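Local coordinates for protein putative HTH-type transcriptional regulator PH0061 (Pyrococcus horikoshii, PDB 2DBB) that probably binds specific DNA sequences as a transcriptional regulator of the AsnC family, through a helix-turn-helix domain, at residues R5-D8 with R9-Q13; E28-I32 with L33-R37; I44-L47 with K48-G51. All coordinates share one frame; numbering follows the deposited sequence.

Contact 1 of 3, residues R5-D8 with R9-Q13; sequences RKLD and RVDMQ
D8 sits at the N-cap of the helix that begins with R9, and its carboxylate reaches forward over the first turn to the amides of V10 and D11. Starting at CB, the side chain leaves with CG anti to the backbone N (chi1 175°), which lays the carboxylate beside its own carbonyl carbon and over the start of the helix. CG lies 3.1 Å from R9 N, and OD1 stays on that side, near the same nitrogen but badly angled for a bond. OD2 does the work. It takes the N-H of D11 at 3.1 Å (D11 N to D8 OD2), coming from above the carboxylate plane, and V10 N at the same distance in a weak, strongly bent bond (123° at the hydrogen). The D8 carbonyl adds a bond of its own, with M12 N 3.2 Å from D8 O. L7 approaches from the loop side, its CG 3.8 Å from D11 CB, and the two side chains cross at about a right angle. The carboxylates of D8 and D11 come close, turned 75° to each other. Their like charges are probably balanced by R43, whose NH1 makes salt bridges to D8 OD2 and D11 OD1. With an alanine in place of D8, the amides of V10 and D11 would probably lose their cap, and R43 would be left with D11 as its remaining partner of the two. Around this turn, V10 packs on R43 of helix 37-49, while L7 meets I52 just before strand 53-60; L7 and M12 also touch L65 of the second subunit, so the start of helix 9-18 packs both on helix 37-49 and on the neighbouring chain.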
ATOM      1  N   ARG B   5      18.921   0.869   8.128  1.00 75.21           N
ATOM      2  CA  ARG B   5      18.444  -0.437   8.576  1.00 74.68           C
ATOM      3  C   ARG B   5      18.305  -0.592  10.091  1.00 74.21           C
ATOM      4  O   ARG B   5      17.201  -0.501  10.629  1.00 74.11           O
ATOM      5  CB  ARG B   5      19.349  -1.553   8.039  1.00 75.21           C
ATOM      6  CG  ARG B   5      19.061  -2.928   8.644  1.00 75.73           C
ATOM      7  CD  ARG B   5      19.763  -4.041   7.883  1.00 76.09           C
ATOM      8  NE  ARG B   5      18.832  -4.818   7.069  1.00 77.28           N
ATOM      9  CZ  ARG B   5      17.873  -5.593   7.569  1.00 77.74           C
ATOM     10  NH1 ARG B   5      17.066  -6.266   6.759  1.00 77.11           N
ATOM     11  NH2 ARG B   5      17.727  -5.699   8.885  1.00 78.32           N
ATOM     12  N   LYS B   6      19.424  -0.827  10.773  1.00 73.76           N
ATOM     13  CA  LYS B   6      19.423  -1.034  12.221  1.00 72.69           C
ATOM     14  C   LYS B   6      18.591  -0.031  13.011  1.00 71.45           C
ATOM     15  O   LYS B   6      18.767   1.182  12.881  1.00 72.03           O
ATOM     16  CB  LYS B   6      20.856  -1.040  12.758  1.00 73.43           C
ATOM     17  CG  LYS B   6      21.137  -2.197  13.714  1.00 74.50           C
ATOM     18  CD  LYS B   6      20.891  -3.534  13.024  1.00 74.04           C
ATOM     19  CE  LYS B   6      21.215  -4.716  13.925  1.00 74.41           C
ATOM     20  NZ  LYS B   6      21.092  -6.010  13.187  1.00 73.52           N
ATOM     21  N   LEU B   7      17.689  -0.558  13.835  1.00 69.06           N
ATOM     22  CA  LEU B   7      16.808   0.262  14.660  1.00 65.93           C
ATOM     23  C   LEU B   7      16.457  -0.488  15.945  1.00 63.24           C
ATOM     24  O   LEU B   7      16.195  -1.690  15.915  1.00 62.79           O
ATOM     25  CB  LEU B   7      15.528   0.590  13.883  1.00 66.40           C
ATOM     26  CG  LEU B   7      14.515   1.525  14.546  1.00 66.10           C
ATOM     27  CD1 LEU B   7      15.149   2.893  14.761  1.00 65.94           C
ATOM     28  CD2 LEU B   7      13.278   1.639  13.675  1.00 65.33           C
ATOM     29  N   ASP B   8      16.460   0.230  17.063  1.00 60.37           N
ATOM     30  CA  ASP B   8      16.150  -0.335  18.378  1.00 57.31           C
ATOM     31  C   ASP B   8      15.061  -1.415  18.344  1.00 55.51           C
ATOM     32  O   ASP B   8      14.082  -1.303  17.603  1.00 53.97           O
ATOM     33  CB  ASP B   8      15.743   0.799  19.321  1.00 59.36           C
ATOM     34  CG  ASP B   8      15.276   0.300  20.667  1.00 60.48           C
ATOM     35  OD1 ASP B   8      16.097  -0.281  21.409  1.00 60.33           O
ATOM     36  OD2 ASP B   8      14.081   0.492  20.978  1.00 61.51           O
ATOM     37  N   ARG B   9      15.234  -2.457  19.157  1.00 53.46           N
ATOM     38  CA  ARG B   9      14.285  -3.569  19.205  1.00 51.78           C
ATOM     39  C   ARG B   9      12.865  -3.170  19.605  1.00 49.40           C
ATOM     40  O   ARG B   9      11.891  -3.702  19.067  1.00 48.10           O
ATOM     41  CB  ARG B   9      14.788  -4.657  20.157  1.00 54.12           C
ATOM     42  CG  ARG B   9      13.976  -5.948  20.082  1.00 57.91           C
ATOM     43  CD  ARG B   9      14.536  -7.035  20.995  1.00 60.79           C
ATOM     44  NE  ARG B   9      13.868  -8.321  20.794  1.00 63.37           N
ATOM     45  CZ  ARG B   9      13.903  -9.016  19.657  1.00 65.62           C
ATOM     46  NH1 ARG B   9      14.576  -8.551  18.612  1.00 65.53           N
ATOM     47  NH2 ARG B   9      13.267 -10.178  19.568  1.00 66.46           N
ATOM     48  N   VAL B  10      12.747  -2.251  20.555  1.00 45.77           N
ATOM     49  CA  VAL B  10      11.436  -1.795  21.001  1.00 41.82           C
ATOM     50  C   VAL B  10      10.776  -0.919  19.939  1.00 39.45           C
ATOM     51  O   VAL B  10       9.557  -0.942  19.778  1.00 38.34           O
ATOM     52  CB  VAL B  10      11.537  -1.008  22.319  1.00 42.22           C
ATOM     53  CG1 VAL B  10      10.182  -0.410  22.678  1.00 41.17           C
ATOM     54  CG2 VAL B  10      12.020  -1.933  23.429  1.00 43.14           C
ATOM     55  N   ASP B  11      11.576  -0.143  19.214  1.00 37.54           N
ATOM     56  CA  ASP B  11      11.026   0.710  18.168  1.00 36.39           C
ATOM     57  C   ASP B  11      10.393  -0.152  17.079  1.00 33.44           C
ATOM     58  O   ASP B  11       9.330   0.178  16.556  1.00 28.65           O
ATOM     59  CB  ASP B  11      12.110   1.597  17.550  1.00 38.17           C
ATOM     60  CG  ASP B  11      12.599   2.680  18.500  1.00 40.71           C
ATOM     61  OD1 ASP B  11      11.759   3.421  19.053  1.00 40.13           O
ATOM     62  OD2 ASP B  11      13.828   2.799  18.685  1.00 44.68           O
ATOM     63  N   MET B  12      11.041  -1.263  16.741  1.00 33.60           N
ATOM     64  CA  MET B  12      10.508  -2.142  15.708  1.00 34.52           C
ATOM     65  C   MET B  12       9.189  -2.776  16.156  1.00 32.21           C
ATOM     66  O   MET B  12       8.251  -2.872  15.374  1.00 31.99           O
ATOM     67  CB  MET B  12      11.521  -3.233  15.351  1.00 36.35           C
ATOM     68  CG  MET B  12      11.159  -4.048  14.100  1.00 41.43           C
ATOM     69  SD  MET B  12      11.084  -3.098  12.534  1.00 44.06           S
ATOM     70  CE  MET B  12       9.343  -3.016  12.273  1.00 43.74           C
ATOM     71  N   GLN B  13       9.113  -3.197  17.413  1.00 31.91           N
ATOM     72  CA  GLN B  13       7.886  -3.807  17.925  1.00 31.40           C
ATOM     73  C   GLN B  13       6.759  -2.788  17.829  1.00 28.94           C
ATOM     74  O   GLN B  13       5.648  -3.097  17.402  1.00 28.02           O
ATOM     75  CB  GLN B  13       8.072  -4.231  19.382  1.00 33.18           C
ATOM     76  CG  GLN B  13       9.217  -5.210  19.593  1.00 37.19           C
ATOM     77  CD  GLN B  13       9.451  -5.530  21.061  1.00 38.55           C
ATOM     78  OE1 GLN B  13       9.372  -4.651  21.916  1.00 39.05           O
ATOM     79  NE2 GLN B  13       9.762  -6.788  21.352  1.00 41.11           N
TER

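Contact 2 of 3, residues E28-I32 with L33-R37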
ATOM      1  N   GLU B  28      -2.035   2.183  26.336  1.00 25.86           N
ATOM      2  CA  GLU B  28      -2.210   0.803  25.885  1.00 27.71           C
ATOM      3  C   GLU B  28      -0.879   0.254  25.359  1.00 27.85           C
ATOM      4  O   GLU B  28      -0.512  -0.889  25.633  1.00 27.75           O
ATOM      5  CB  GLU B  28      -3.262   0.727  24.770  1.00 27.98           C
ATOM      6  CG  GLU B  28      -4.703   0.937  25.214  1.00 29.43           C
ATOM      7  CD  GLU B  28      -5.666   0.967  24.035  1.00 32.16           C
ATOM      8  OE1 GLU B  28      -5.612   1.935  23.241  1.00 33.07           O
ATOM      9  OE2 GLU B  28      -6.468   0.018  23.891  1.00 30.42           O
ATOM     10  N   LEU B  29      -0.160   1.068  24.592  1.00 28.17           N
ATOM     11  CA  LEU B  29       1.130   0.642  24.053  1.00 28.16           C
ATOM     12  C   LEU B  29       2.103   0.354  25.196  1.00 28.05           C
ATOM     13  O   LEU B  29       2.807  -0.658  25.185  1.00 27.81           O
ATOM     14  CB  LEU B  29       1.710   1.726  23.139  1.00 28.08           C
ATOM     15  CG  LEU B  29       0.939   1.984  21.842  1.00 29.90           C
ATOM     16  CD1 LEU B  29       1.462   3.239  21.173  1.00 30.35           C
ATOM     17  CD2 LEU B  29       1.081   0.778  20.923  1.00 28.58           C
ATOM     18  N   ALA B  30       2.137   1.243  26.186  1.00 27.38           N
ATOM     19  CA  ALA B  30       3.030   1.065  27.326  1.00 28.90           C
ATOM     20  C   ALA B  30       2.711  -0.239  28.065  1.00 29.82           C
ATOM     21  O   ALA B  30       3.615  -0.957  28.494  1.00 29.41           O
ATOM     22  CB  ALA B  30       2.923   2.259  28.277  1.00 26.60           C
ATOM     23  N   ASP B  31       1.425  -0.543  28.200  1.00 30.73           N
ATOM     24  CA  ASP B  31       0.997  -1.764  28.872  1.00 33.59           C
ATOM     25  C   ASP B  31       1.415  -3.007  28.100  1.00 33.53           C
ATOM     26  O   ASP B  31       1.909  -3.971  28.680  1.00 34.90           O
ATOM     27  CB  ASP B  31      -0.523  -1.765  29.059  1.00 35.29           C
ATOM     28  CG  ASP B  31      -0.976  -0.738  30.071  1.00 39.89           C
ATOM     29  OD1 ASP B  31      -0.113  -0.267  30.844  1.00 41.01           O
ATOM     30  OD2 ASP B  31      -2.185  -0.412  30.105  1.00 41.54           O
ATOM     31  N   ILE B  32       1.206  -2.985  26.788  1.00 33.26           N
ATOM     32  CA  ILE B  32       1.581  -4.112  25.944  1.00 31.68           C
ATOM     33  C   ILE B  32       3.094  -4.333  25.954  1.00 33.17           C
ATOM     34  O   ILE B  32       3.559  -5.475  25.971  1.00 32.38           O
ATOM     35  CB  ILE B  32       1.126  -3.888  24.481  1.00 30.20           C
ATOM     36  CG1 ILE B  32      -0.401  -3.997  24.394  1.00 31.12           C
ATOM     37  CG2 ILE B  32       1.804  -4.896  23.553  1.00 27.80           C
ATOM     38  CD1 ILE B  32      -0.993  -3.486  23.084  1.00 33.71           C
ATOM     39  N   LEU B  33       3.858  -3.243  25.964  1.00 32.52           N
ATOM     40  CA  LEU B  33       5.316  -3.337  25.932  1.00 34.33           C
ATOM     41  C   LEU B  33       6.010  -3.252  27.289  1.00 35.99           C
ATOM     42  O   LEU B  33       7.239  -3.160  27.362  1.00 37.11           O
ATOM     43  CB  LEU B  33       5.877  -2.269  24.981  1.00 35.42           C
ATOM     44  CG  LEU B  33       5.453  -2.422  23.507  1.00 35.99           C
ATOM     45  CD1 LEU B  33       5.910  -1.222  22.696  1.00 35.80           C
ATOM     46  CD2 LEU B  33       6.042  -3.706  22.937  1.00 36.82           C
ATOM     47  N   ASN B  34       5.225  -3.290  28.360  1.00 37.57           N
ATOM     48  CA  ASN B  34       5.765  -3.240  29.717  1.00 38.40           C
ATOM     49  C   ASN B  34       6.772  -2.106  29.915  1.00 38.45           C
ATOM     50  O   ASN B  34       7.923  -2.330  30.288  1.00 38.40           O
ATOM     51  CB  ASN B  34       6.412  -4.587  30.055  1.00 40.76           C
ATOM     52  CG  ASN B  34       6.844  -4.682  31.505  1.00 41.31           C
ATOM     53  OD1 ASN B  34       6.058  -4.432  32.420  1.00 41.75           O
ATOM     54  ND2 ASN B  34       8.097  -5.057  31.720  1.00 44.41           N
ATOM     55  N   THR B  35       6.325  -0.884  29.652  1.00 37.99           N
ATOM     56  CA  THR B  35       7.154   0.298  29.806  1.00 36.49           C
ATOM     57  C   THR B  35       6.224   1.427  30.237  1.00 36.82           C
ATOM     58  O   THR B  35       5.062   1.183  30.552  1.00 37.60           O
ATOM     59  CB  THR B  35       7.866   0.662  28.479  1.00 36.61           C
ATOM     60  OG1 THR B  35       8.641   1.855  28.659  1.00 35.12           O
ATOM     61  CG2 THR B  35       6.856   0.877  27.363  1.00 37.27           C
ATOM     62  N   THR B  36       6.717   2.655  30.257  1.00 37.19           N
ATOM     63  CA  THR B  36       5.870   3.762  30.672  1.00 39.16           C
ATOM     64  C   THR B  36       5.273   4.478  29.473  1.00 39.46           C
ATOM     65  O   THR B  36       5.794   4.394  28.361  1.00 38.32           O
ATOM     66  CB  THR B  36       6.650   4.795  31.495  1.00 40.17           C
ATOM     67  OG1 THR B  36       7.523   5.528  30.627  1.00 42.24           O
ATOM     68  CG2 THR B  36       7.475   4.101  32.572  1.00 40.61           C
ATOM     69  N   ARG B  37       4.175   5.185  29.715  1.00 38.75           N
ATOM     70  CA  ARG B  37       3.496   5.940  28.678  1.00 40.83           C
ATOM     71  C   ARG B  37       4.416   7.048  28.189  1.00 39.85           C
ATOM     72  O   ARG B  37       4.464   7.349  26.996  1.00 39.84           O
ATOM     73  CB  ARG B  37       2.211   6.538  29.243  1.00 43.45           C
ATOM     74  CG  ARG B  37       1.501   7.512  28.326  1.00 48.90           C
ATOM     75  CD  ARG B  37       0.453   8.259  29.123  1.00 53.65           C
ATOM     76  NE  ARG B  37       0.824   8.279  30.537  1.00 57.66           N
ATOM     77  CZ  ARG B  37       0.313   9.107  31.444  1.00 59.59           C
ATOM     78  NH1 ARG B  37       0.719   9.033  32.705  1.00 59.17           N
ATOM     79  NH2 ARG B  37      -0.587  10.015  31.090  1.00 60.52           N
TER
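The methyl of A30 lies against the bend that follows its helix, CB 3.3 Å from T35 O and 3.4 Å from T36 C. T35 answers with its own methyl: OG1 is anti to the backbone N (chi1 178°), which puts CG2 between N and the carbonyl carbon and holds it 3.8 Å from A30 CA. L33 runs back the other way, its CG beside L29 O at 3.6 Å, while the far end of I32 leads off from the turn. The backbone bonds set the course of the turn. L33 N gives to L29 O, and T35 N then reaches back five residues to A30 O at 2.9 Å, nearly straight at 166°. This 6→1 bond and a weak 5→2 bond from N34 N to D31 O, with N34 at positive phi (49°), make a Schellman motif at the end of helix 26-32. T36 opens the next helix, its OG1 capping R39 N, and I40 covers A30 and T35. Within this turn of the predicted helix-turn-helix, the polar bonds between the two segments are thus main-chain ones, and the methyls of A30 and T35 supply apolar contact next to I40.

Contact 3 of 3, residues I44-L47 with K48-G51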
ATOM      1  N   ILE B  44       7.682   7.176  20.004  1.00 30.67           N
ATOM      2  CA  ILE B  44       6.860   7.468  18.837  1.00 32.18           C
ATOM      3  C   ILE B  44       7.226   8.820  18.251  1.00 32.43           C
ATOM      4  O   ILE B  44       7.256   8.992  17.034  1.00 33.55           O
ATOM      5  CB  ILE B  44       5.366   7.467  19.191  1.00 32.65           C
ATOM      6  CG1 ILE B  44       4.906   6.033  19.438  1.00 32.69           C
ATOM      7  CG2 ILE B  44       4.550   8.121  18.074  1.00 32.36           C
ATOM      8  CD1 ILE B  44       3.439   5.916  19.765  1.00 36.14           C
ATOM      9  N   ASP B  45       7.520   9.776  19.119  1.00 33.28           N
ATOM     10  CA  ASP B  45       7.876  11.108  18.663  1.00 34.92           C
ATOM     11  C   ASP B  45       9.176  11.083  17.865  1.00 34.38           C
ATOM     12  O   ASP B  45       9.296  11.746  16.838  1.00 32.70           O
ATOM     13  CB  ASP B  45       8.012  12.049  19.855  1.00 37.89           C
ATOM     14  CG  ASP B  45       7.597  13.458  19.517  1.00 42.59           C
ATOM     15  OD1 ASP B  45       8.474  14.288  19.193  1.00 44.38           O
ATOM     16  OD2 ASP B  45       6.378  13.725  19.560  1.00 46.65           O
ATOM     17  N   LYS B  46      10.145  10.306  18.334  1.00 34.19           N
ATOM     18  CA  LYS B  46      11.420  10.201  17.639  1.00 35.86           C
ATOM     19  C   LYS B  46      11.212   9.514  16.289  1.00 35.42           C
ATOM     20  O   LYS B  46      11.773   9.930  15.277  1.00 35.01           O
ATOM     21  CB  LYS B  46      12.418   9.407  18.484  1.00 37.18           C
ATOM     22  CG  LYS B  46      13.853   9.489  17.990  1.00 42.31           C
ATOM     23  CD  LYS B  46      14.339  10.939  17.956  1.00 47.37           C
ATOM     24  CE  LYS B  46      15.810  11.025  17.574  1.00 50.46           C
ATOM     25  NZ  LYS B  46      16.299  12.433  17.534  1.00 53.84           N
ATOM     26  N   LEU B  47      10.399   8.463  16.279  1.00 34.42           N
ATOM     27  CA  LEU B  47      10.126   7.736  15.047  1.00 35.62           C
ATOM     28  C   LEU B  47       9.528   8.665  13.995  1.00 35.37           C
ATOM     29  O   LEU B  47       9.876   8.584  12.819  1.00 36.40           O
ATOM     30  CB  LEU B  47       9.179   6.560  15.316  1.00 33.74           C
ATOM     31  CG  LEU B  47       9.730   5.454  16.226  1.00 33.75           C
ATOM     32  CD1 LEU B  47       8.691   4.357  16.387  1.00 34.92           C
ATOM     33  CD2 LEU B  47      11.009   4.883  15.636  1.00 34.05           C
ATOM     34  N   LYS B  48       8.637   9.554  14.421  1.00 36.89           N
ATOM     35  CA  LYS B  48       8.009  10.487  13.494  1.00 38.69           C
ATOM     36  C   LYS B  48       9.010  11.538  13.036  1.00 39.35           C
ATOM     37  O   LYS B  48       9.043  11.902  11.862  1.00 38.99           O
ATOM     38  CB  LYS B  48       6.803  11.172  14.145  1.00 39.33           C
ATOM     39  CG  LYS B  48       5.684  10.218  14.553  1.00 41.45           C
ATOM     40  CD  LYS B  48       4.381  10.957  14.846  1.00 42.81           C
ATOM     41  CE  LYS B  48       4.554  12.019  15.924  1.00 46.72           C
ATOM     42  NZ  LYS B  48       3.293  12.783  16.172  1.00 46.98           N
ATOM     43  N   LYS B  49       9.834  12.014  13.964  1.00 40.35           N
ATOM     44  CA  LYS B  49      10.830  13.028  13.641  1.00 42.20           C
ATOM     45  C   LYS B  49      11.830  12.494  12.615  1.00 41.24           C
ATOM     46  O   LYS B  49      12.238  13.209  11.700  1.00 40.49           O
ATOM     47  CB  LYS B  49      11.580  13.459  14.902  1.00 45.06           C
ATOM     48  CG  LYS B  49      12.488  14.665  14.690  1.00 50.26           C
ATOM     49  CD  LYS B  49      13.373  14.931  15.907  1.00 53.90           C
ATOM     50  CE  LYS B  49      14.154  16.238  15.754  1.00 56.80           C
ATOM     51  NZ  LYS B  49      14.960  16.300  14.493  1.00 57.06           N
ATOM     52  N   LEU B  50      12.209  11.228  12.772  1.00 39.57           N
ATOM     53  CA  LEU B  50      13.165  10.581  11.881  1.00 37.05           C
ATOM     54  C   LEU B  50      12.550  10.085  10.576  1.00 35.71           C
ATOM     55  O   LEU B  50      13.239   9.496   9.746  1.00 37.42           O
ATOM     56  CB  LEU B  50      13.824   9.407  12.602  1.00 37.02           C
ATOM     57  CG  LEU B  50      14.709   9.758  13.798  1.00 38.58           C
ATOM     58  CD1 LEU B  50      15.166   8.485  14.501  1.00 38.03           C
ATOM     59  CD2 LEU B  50      15.901  10.561  13.317  1.00 38.32           C
ATOM     60  N   GLY B  51      11.256  10.318  10.392  1.00 34.21           N
ATOM     61  CA  GLY B  51      10.609   9.869   9.172  1.00 31.43           C
ATOM     62  C   GLY B  51      10.403   8.361   9.094  1.00 30.35           C
ATOM     63  O   GLY B  51      10.025   7.837   8.044  1.00 30.11           O
TER
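K46 has CG anti to the backbone N (chi1 -168°) and then bends at chi2 (59°), which sends its aliphatic chain along the helix toward L50. L50 has a different first torsion, CG anti to its carbonyl carbon (chi1 -66°), and comes back to meet it. The two run obliquely past each other, with L50 CD1 3.9 Å from K46 CG and 4.0 Å from K46 CE. L50 CG also lies 3.3 Å from K46 O, the same carbonyl that accepts L50 N at 2.9 Å, nearly along the C=O axis. Two residues earlier in the helix, K48 does something similar: its CG lies 3.2 Å from I44 O, which also takes K48 N. D45 and K48 carry opposite charges but do not pair directly, since D45 OD2 and K48 NZ stay 4.7 Å apart; any attraction between them is likely to be weak. While D45, K46 and K48 are exposed, K48 also touching F56 of strand 53-60, I44 and L47 are buried: I44 packs on L14, L47 on I53. At G51 the helix stops with positive phi, which suits glycine, and two bonds lead back into the last turn, one of them G51 N to K48 O: a Schellman motif, here ending the second helix of the predicted helix-turn-helix and turning the chain toward the strand of the winged DNA-binding domain.

From the N terminus the three contacts come in series, each local, so none nests in or crosses another. Contact 1 turns the incoming chain into helix 9-18, contact 2 makes the bend from helix 26-32 to helix 37-49, and contact 3 ends that last helix ahead of strand 53-60. They meet in space all the same. Q13 of contact 1 touches L33 of contact 2, D11 of contact 1 touches L47 of contact 3, and L29 CD1 of contact 2 lies 3.6 Å from I44 CD1 of contact 3. These touches tie the three helices into one small bundle, the helix-turn-helix domain.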